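Local coordinates for protein lantibiotic dehydratase (Microbispora corallina, PDB 5EHK) that probably dehydrates serine and threonine residues of the NAI-107 lantibiotic precursor peptide in a reaction that depends on aminoacylated tRNA, at residues 954-959 against 1038-1043; 946-951 against 1031-1036; 854-859 against 932-937. One frame throughout, in Å; residues are numbered along the deposited sequence.

Contact 1: 954-959 against 1038-1043; sequences TAISAA and QVLAAL
The CG2 methyl of Ile-956 is the hub of this largely apolar contact, which has no hydrogen bond across it, and meets three side chains of 1038-1043. It lies 3.8 Å from Val-1039 CG1, the two side chains reaching toward each other tip to tip. Leu-1040 crosses Ile-956 at about a right angle and brings its CD2 to 4.1 Å from that same CG2. Leu-1043 closes the group with CD1, 4.2 Å from Ile-956 CG2. The CD1 end of Ile-956 has a lesser part, 4.1 Å from Val-1039 CG1. The next residue, Ser-957, rests OG 3.4 Å from Leu-1043 CD2, so the two methyls of this leucine are divided between isoleucine and serine. Torsions set these roles: Ile-956 has CG1 beside its backbone N (chi1 -63°), which turns CG2 anti to that N and across to the other helix, while Val-1039 CG1 is likewise anti to its own N (chi1 171°). The backbone N of Leu-1043 bonds to Leu-1040 O, 3.1 Å away, which ties the turn at the helix end. Further out, Leu-1030 packs on both Ile-956 and Leu-1040, Leu-937 of helix 920-942 backs Leu-1043, and Thr-1081 and Leu-1085 of helix 1068-1085 flank Ser-957. Such apolar packing of helix 950-965 against the C-terminal end of helix 1034-1042 and the turn after it is typical of a buried helix-helix interface.

Contact 2: 946-951 against 1031-1036; sequences FRYTLD and RADEDG
Asp-1033 holds CG anti to its backbone N (chi1 -151°) and so extends its carboxylate toward Arg-947, whose chain bends at chi2 and chi3 so that NE reaches it. The outcome is a salt bridge of 2.6 Å between Arg-947 NE and Asp-1033 OD2. The oxygen lies over one face of the guanidinium, and the two flat groups are turned 78° apart, so this is no flat, side-by-side pairing. Tyr-948, coming tip to tip, places OH 2.7 Å from the same Asp-1033 OD2. The other oxygen has a separate task: Asp-1033 is the N-cap of helix 1034-1042, and its OD1 accepts from Asp-1035 N at 3.2 Å, met from above the carboxylate plane. Asp-1035 turns back to the loop, taking the backbone N-H of Arg-947 on the anti lone pair of OD2 (N to OD2 2.9 Å, 155° at the hydrogen). Its carboxylate slides past the Phe-946 ring, with Phe-946 CD1 3.2 Å from Asp-1035 OD2. Gly-1036 N sits at the edge of the Tyr-948 ring, 3.4 Å from CE2. Two acidic groups at a helix start would probably be steadied by its N-terminal dipole and by Arg-947. The contact joins the loop between helices 920-942 and 950-965 to the start of helix 1034-1042; Phe-946 also packs on Leu-940, and both Phe-946 and Tyr-948 rest on Val-953.

Contact 3: 854-859 against 932-937; sequences WFFIRY and AAAISL
Trp-854 leaves the strand with CG in the crowded position between its backbone N and carbonyl carbon (chi1 81°). From CB the indole reaches across to the helix, and the far rim of its six-membered ring does the touching. CZ2 comes first, 4.1 Å from Ala-932 N and 4.4 Å from Ala-932 CB. The next atom of the rim, CH2, makes the closest approach of the contact, 3.7 Å from CD1 of Ile-935, whose side chain crosses the indole obliquely. Two residues along, Phe-856 adopts the same crowded first torsion (chi1 87°), and its CB is directed toward the helix. Its CZ meets the CB of Ala-934 at 4.3 Å, with that methyl at the edge of the ring and near its plane. Phe-856 CE2 stands 4.2 Å from Ile-935 CG1, so the isoleucine serves both aromatics, CG1 for the phenylalanine and CD1 for the tryptophan. No hydrogen bond links the two segments; the axes of 854-859 and 932-937 approach to 9.5 Å and make an angle of 64°. Strand 853-861 is the outermost strand of a four-stranded antiparallel sheet. Phe-855, Ile-857 and Tyr-859 pair through their backbone with strand 864-872, whereas Phe-856 N bonds to Ser-931 OG of helix 920-942 and Arg-858 N to Asn-1083 OD1 of helix 1068-1085. Helix 839-848 adds Val-839, which touches both Trp-854 and Ile-935, so this aromatic-aliphatic layer lies buried among the sheet edge and three helices.

In the fold
Contacts 1 and 2 both lie along helix 1034-1042: contact 1 sets its C-terminal half against helix 950-965, contact 2 its start against the loop that leads into that helix, and their centres are 9 Å apart. Contact 1 is buried and largely apolar; contact 2, only partly buried, works with charges and a capping bond. Val-1039 CG2 against Phe-946 CZ, 3.6 Å apart, joins the two. Contact 3 is buried like contact 1 but sets aromatic rings of a strand against a helix. Helix 920-942 connects it to contact 1, where Ala-1042 packs on Ala-933, Ser-936 and Leu-937. Contacts 2 and 3 do not touch, although helix 920-942 leads directly into the loop of contact 2.

Contact 1: 954-959 against 1038-1043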
# COMPACT_ATOMS: atom_id res chain seq x y z
N THR A 954 -19.16 20.40 22.23
CA THR A 954 -18.19 19.38 22.63
C THR A 954 -17.16 19.95 23.61
O THR A 954 -16.82 19.29 24.60
CB THR A 954 -17.51 18.71 21.43
OG1 THR A 954 -18.51 18.10 20.60
CG2 THR A 954 -16.55 17.60 21.88
N ALA A 955 -16.67 21.15 23.33
CA ALA A 955 -15.80 21.86 24.27
C ALA A 955 -16.53 22.05 25.60
O ALA A 955 -15.99 21.74 26.67
CB ALA A 955 -15.42 23.21 23.70
N ILE A 956 -17.77 22.51 25.52
CA ILE A 956 -18.60 22.64 26.69
C ILE A 956 -18.71 21.31 27.40
O ILE A 956 -18.56 21.24 28.61
CB ILE A 956 -20.00 23.15 26.31
CG1 ILE A 956 -19.90 24.54 25.70
CG2 ILE A 956 -20.93 23.14 27.50
CD1 ILE A 956 -21.22 25.02 25.13
N SER A 957 -18.91 20.24 26.64
CA SER A 957 -19.05 18.91 27.23
C SER A 957 -17.75 18.42 27.88
O SER A 957 -17.78 17.86 28.97
CB SER A 957 -19.57 17.90 26.21
OG SER A 957 -20.09 16.74 26.83
N ALA A 958 -16.61 18.67 27.25
CA ALA A 958 -15.34 18.30 27.88
C ALA A 958 -15.14 19.00 29.21
O ALA A 958 -14.85 18.35 30.23
CB ALA A 958 -14.20 18.60 26.99
N ALA A 959 -15.30 20.32 29.21
CA ALA A 959 -15.03 21.11 30.40
C ALA A 959 -15.98 20.76 31.53
O ALA A 959 -15.60 20.72 32.71
CB ALA A 959 -15.12 22.58 30.08
N GLN A 1038 -30.09 24.91 27.37
CA GLN A 1038 -30.48 23.60 26.89
C GLN A 1038 -29.26 22.70 26.74
O GLN A 1038 -29.35 21.48 26.82
CB GLN A 1038 -31.27 23.68 25.59
CG GLN A 1038 -32.74 24.00 25.75
CD GLN A 1038 -33.49 24.00 24.41
OE1 GLN A 1038 -33.08 24.66 23.44
NE2 GLN A 1038 -34.56 23.23 24.34
N VAL A 1039 -28.11 23.33 26.51
CA VAL A 1039 -26.88 22.59 26.44
C VAL A 1039 -26.55 22.04 27.81
O VAL A 1039 -26.28 20.85 27.96
CB VAL A 1039 -25.74 23.46 25.95
CG1 VAL A 1039 -24.44 22.74 26.09
CG2 VAL A 1039 -25.97 23.81 24.49
N LEU A 1040 -26.61 22.90 28.82
CA LEU A 1040 -26.25 22.46 30.17
C LEU A 1040 -27.23 21.45 30.78
O LEU A 1040 -26.81 20.55 31.51
CB LEU A 1040 -26.04 23.66 31.11
CG LEU A 1040 -24.85 24.57 30.81
CD1 LEU A 1040 -24.63 25.53 31.96
CD2 LEU A 1040 -23.59 23.78 30.53
N ALA A 1041 -28.52 21.59 30.49
CA ALA A 1041 -29.51 20.65 31.01
C ALA A 1041 -29.22 19.25 30.47
O ALA A 1041 -29.25 18.26 31.22
CB ALA A 1041 -30.92 21.06 30.61
N ALA A 1042 -28.90 19.17 29.18
CA ALA A 1042 -28.66 17.89 28.54
C ALA A 1042 -27.44 17.16 29.12
O ALA A 1042 -27.29 15.97 28.91
CB ALA A 1042 -28.50 18.09 27.03
N LEU A 1043 -26.61 17.88 29.87
CA LEU A 1043 -25.40 17.34 30.51
C LEU A 1043 -25.52 17.05 32.01
O LEU A 1043 -24.53 16.67 32.63
CB LEU A 1043 -24.24 18.32 30.34
CG LEU A 1043 -23.74 18.64 28.95
CD1 LEU A 1043 -22.74 19.75 29.07
CD2 LEU A 1043 -23.09 17.44 28.35

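Contact 2: 946-951 against 1031-1036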
# COMPACT_ATOMS: atom_id res chain seq x y z
N PHE A 946 -29.90 27.13 15.99
CA PHE A 946 -29.15 26.79 17.20
C PHE A 946 -27.79 27.47 17.10
O PHE A 946 -27.07 27.31 16.11
CB PHE A 946 -29.01 25.27 17.38
CG PHE A 946 -28.43 24.87 18.70
CD1 PHE A 946 -29.14 25.03 19.87
CD2 PHE A 946 -27.16 24.33 18.77
CE1 PHE A 946 -28.59 24.67 21.08
CE2 PHE A 946 -26.61 23.97 19.98
CZ PHE A 946 -27.33 24.14 21.14
N ARG A 947 -27.47 28.26 18.12
CA ARG A 947 -26.36 29.19 18.01
C ARG A 947 -25.03 28.48 17.96
O ARG A 947 -24.14 28.86 17.20
CB ARG A 947 -26.36 30.13 19.20
CG ARG A 947 -27.74 30.42 19.76
CD ARG A 947 -27.78 31.81 20.32
NE ARG A 947 -26.44 32.21 20.74
CZ ARG A 947 -26.08 33.44 21.06
NH1 ARG A 947 -26.98 34.43 21.02
NH2 ARG A 947 -24.82 33.69 21.43
N TYR A 948 -24.92 27.41 18.74
CA TYR A 948 -23.64 26.79 18.98
C TYR A 948 -23.32 25.68 17.98
O TYR A 948 -24.19 24.93 17.54
CB TYR A 948 -23.62 26.25 20.40
CG TYR A 948 -23.90 27.30 21.45
CD1 TYR A 948 -22.94 28.25 21.79
CD2 TYR A 948 -25.12 27.33 22.09
CE1 TYR A 948 -23.21 29.20 22.75
CE2 TYR A 948 -25.39 28.29 23.05
CZ TYR A 948 -24.43 29.22 23.38
OH TYR A 948 -24.71 30.16 24.34
N THR A 949 -22.05 25.60 17.61
CA THR A 949 -21.59 24.55 16.73
C THR A 949 -21.36 23.28 17.54
O THR A 949 -21.40 23.29 18.76
CB THR A 949 -20.26 24.95 16.05
OG1 THR A 949 -19.26 25.15 17.06
CG2 THR A 949 -20.43 26.23 15.24
N LEU A 950 -21.13 22.17 16.84
CA LEU A 950 -20.80 20.93 17.49
C LEU A 950 -19.50 21.04 18.27
O LEU A 950 -19.40 20.54 19.38
CB LEU A 950 -20.69 19.83 16.44
CG LEU A 950 -21.01 18.39 16.85
CD1 LEU A 950 -22.32 18.30 17.62
CD2 LEU A 950 -21.07 17.54 15.61
N ASP A 951 -18.49 21.72 17.72
CA ASP A 951 -17.22 21.87 18.42
C ASP A 951 -17.41 22.64 19.72
O ASP A 951 -16.75 22.36 20.73
CB ASP A 951 -16.18 22.59 17.56
CG ASP A 951 -15.74 21.76 16.38
OD1 ASP A 951 -16.47 20.83 16.00
OD2 ASP A 951 -14.64 22.03 15.84
N ARG A 1031 -25.61 30.53 30.55
CA ARG A 1031 -26.92 30.58 31.18
C ARG A 1031 -27.74 31.79 30.75
O ARG A 1031 -28.92 31.89 31.09
CB ARG A 1031 -26.80 30.54 32.70
CG ARG A 1031 -26.03 29.35 33.22
CD ARG A 1031 -26.51 28.97 34.61
NE ARG A 1031 -25.59 28.05 35.28
CZ ARG A 1031 -25.86 26.78 35.54
NH1 ARG A 1031 -27.02 26.25 35.18
NH2 ARG A 1031 -24.96 26.02 36.15
N ALA A 1032 -27.11 32.72 30.04
CA ALA A 1032 -27.82 33.83 29.43
C ALA A 1032 -28.68 33.25 28.33
O ALA A 1032 -29.90 33.30 28.40
CB ALA A 1032 -26.84 34.83 28.84
N ASP A 1033 -28.01 32.65 27.35
CA ASP A 1033 -28.62 32.09 26.15
C ASP A 1033 -29.68 31.05 26.50
O ASP A 1033 -29.52 30.31 27.47
CB ASP A 1033 -27.50 31.43 25.36
CG ASP A 1033 -27.75 31.42 23.88
OD1 ASP A 1033 -28.93 31.48 23.46
OD2 ASP A 1033 -26.75 31.36 23.14
N GLU A 1034 -30.77 31.00 25.74
CA GLU A 1034 -31.75 29.92 25.90
C GLU A 1034 -31.13 28.63 25.39
O GLU A 1034 -31.26 27.57 26.01
CB GLU A 1034 -33.07 30.23 25.19
CG GLU A 1034 -34.14 29.16 25.40
CD GLU A 1034 -35.51 29.55 24.82
OE1 GLU A 1034 -35.63 30.67 24.26
OE2 GLU A 1034 -36.47 28.74 24.93
N ASP A 1035 -30.45 28.72 24.25
CA ASP A 1035 -29.73 27.58 23.70
C ASP A 1035 -28.66 27.08 24.67
O ASP A 1035 -28.47 25.87 24.82
CB ASP A 1035 -29.09 27.95 22.36
CG ASP A 1035 -30.11 28.06 21.24
OD1 ASP A 1035 -31.33 27.99 21.51
OD2 ASP A 1035 -29.68 28.20 20.07
N GLY A 1036 -27.96 28.01 25.32
CA GLY A 1036 -26.89 27.65 26.24
C GLY A 1036 -27.39 26.88 27.44
O GLY A 1036 -26.70 26.00 27.98

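Contact 3: 854-859 against 932-937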
# COMPACT_ATOMS: atom_id res chain seq x y z
N TRP A 854 -27.05 0.78 28.57
CA TRP A 854 -26.85 0.85 27.14
C TRP A 854 -25.84 1.95 26.87
O TRP A 854 -25.70 2.85 27.69
CB TRP A 854 -28.16 1.13 26.40
CG TRP A 854 -28.49 2.59 26.41
CD1 TRP A 854 -29.17 3.25 27.38
CD2 TRP A 854 -28.15 3.56 25.43
NE1 TRP A 854 -29.28 4.57 27.06
CE2 TRP A 854 -28.66 4.79 25.86
CE3 TRP A 854 -27.45 3.52 24.21
CZ2 TRP A 854 -28.52 5.96 25.14
CZ3 TRP A 854 -27.30 4.67 23.49
CH2 TRP A 854 -27.83 5.89 23.95
N PHE A 855 -25.12 1.86 25.76
CA PHE A 855 -24.28 2.97 25.33
C PHE A 855 -23.93 2.85 23.85
O PHE A 855 -24.20 1.83 23.23
CB PHE A 855 -23.05 3.14 26.24
CG PHE A 855 -21.97 2.09 26.08
CD1 PHE A 855 -21.89 1.00 26.94
CD2 PHE A 855 -21.00 2.20 25.07
CE1 PHE A 855 -20.86 0.05 26.81
CE2 PHE A 855 -19.97 1.23 24.94
CZ PHE A 855 -19.91 0.16 25.81
N PHE A 856 -23.34 3.89 23.27
CA PHE A 856 -22.89 3.75 21.91
C PHE A 856 -21.53 4.39 21.76
O PHE A 856 -21.22 5.38 22.44
CB PHE A 856 -23.87 4.38 20.92
CG PHE A 856 -23.63 5.85 20.69
CD1 PHE A 856 -22.69 6.29 19.77
CD2 PHE A 856 -24.35 6.79 21.41
CE1 PHE A 856 -22.46 7.62 19.59
CE2 PHE A 856 -24.13 8.12 21.22
CZ PHE A 856 -23.19 8.54 20.31
N ILE A 857 -20.74 3.85 20.83
CA ILE A 857 -19.49 4.46 20.44
C ILE A 857 -19.40 4.48 18.90
O ILE A 857 -20.00 3.66 18.20
CB ILE A 857 -18.25 3.74 21.01
CG1 ILE A 857 -18.06 2.36 20.37
CG2 ILE A 857 -18.33 3.59 22.52
CD1 ILE A 857 -16.77 1.70 20.76
N ARG A 858 -18.63 5.44 18.38
CA ARG A 858 -18.26 5.50 16.99
C ARG A 858 -16.94 4.74 16.90
O ARG A 858 -16.03 4.92 17.72
CB ARG A 858 -18.13 6.97 16.58
CG ARG A 858 -19.43 7.75 16.70
CD ARG A 858 -19.28 9.30 16.72
NE ARG A 858 -20.06 9.97 15.70
CZ ARG A 858 -20.98 10.90 15.89
NH1 ARG A 858 -21.33 11.34 17.08
NH2 ARG A 858 -21.60 11.37 14.83
N TYR A 859 -16.86 3.82 15.96
CA TYR A 859 -15.75 2.90 15.90
C TYR A 859 -15.29 2.81 14.46
O TYR A 859 -16.09 2.95 13.53
CB TYR A 859 -16.20 1.51 16.41
CG TYR A 859 -15.07 0.64 16.90
CD1 TYR A 859 -14.79 0.54 18.26
CD2 TYR A 859 -14.27 -0.09 16.01
CE1 TYR A 859 -13.75 -0.25 18.74
CE2 TYR A 859 -13.22 -0.89 16.48
CZ TYR A 859 -12.97 -0.97 17.85
OH TYR A 859 -11.94 -1.75 18.35
N ALA A 932 -26.45 9.34 26.22
CA ALA A 932 -27.75 10.00 26.15
C ALA A 932 -27.59 11.51 25.88
O ALA A 932 -28.27 12.07 25.03
CB ALA A 932 -28.57 9.74 27.40
N ALA A 933 -26.64 12.11 26.61
CA ALA A 933 -26.25 13.51 26.45
C ALA A 933 -25.88 13.82 25.00
O ALA A 933 -26.35 14.81 24.44
CB ALA A 933 -25.08 13.83 27.38
N ALA A 934 -25.03 12.99 24.40
CA ALA A 934 -24.59 13.22 23.03
C ALA A 934 -25.78 13.23 22.06
O ALA A 934 -25.88 14.08 21.17
CB ALA A 934 -23.54 12.18 22.61
N ILE A 935 -26.67 12.26 22.20
CA ILE A 935 -27.89 12.24 21.41
C ILE A 935 -28.71 13.53 21.60
O ILE A 935 -29.19 14.12 20.63
CB ILE A 935 -28.73 11.01 21.73
CG1 ILE A 935 -27.97 9.77 21.28
CG2 ILE A 935 -30.08 11.09 21.07
CD1 ILE A 935 -28.76 8.52 21.47
N SER A 936 -28.85 13.96 22.85
CA SER A 936 -29.56 15.21 23.18
C SER A 936 -28.96 16.42 22.47
O SER A 936 -29.69 17.22 21.87
CB SER A 936 -29.47 15.48 24.68
OG SER A 936 -30.58 14.95 25.36
N LEU A 937 -27.63 16.52 22.55
CA LEU A 937 -26.88 17.61 21.97
C LEU A 937 -26.97 17.60 20.44
O LEU A 937 -27.19 18.64 19.80
CB LEU A 937 -25.43 17.54 22.44
CG LEU A 937 -25.19 17.80 23.92
CD1 LEU A 937 -23.72 17.70 24.26
CD2 LEU A 937 -25.73 19.16 24.36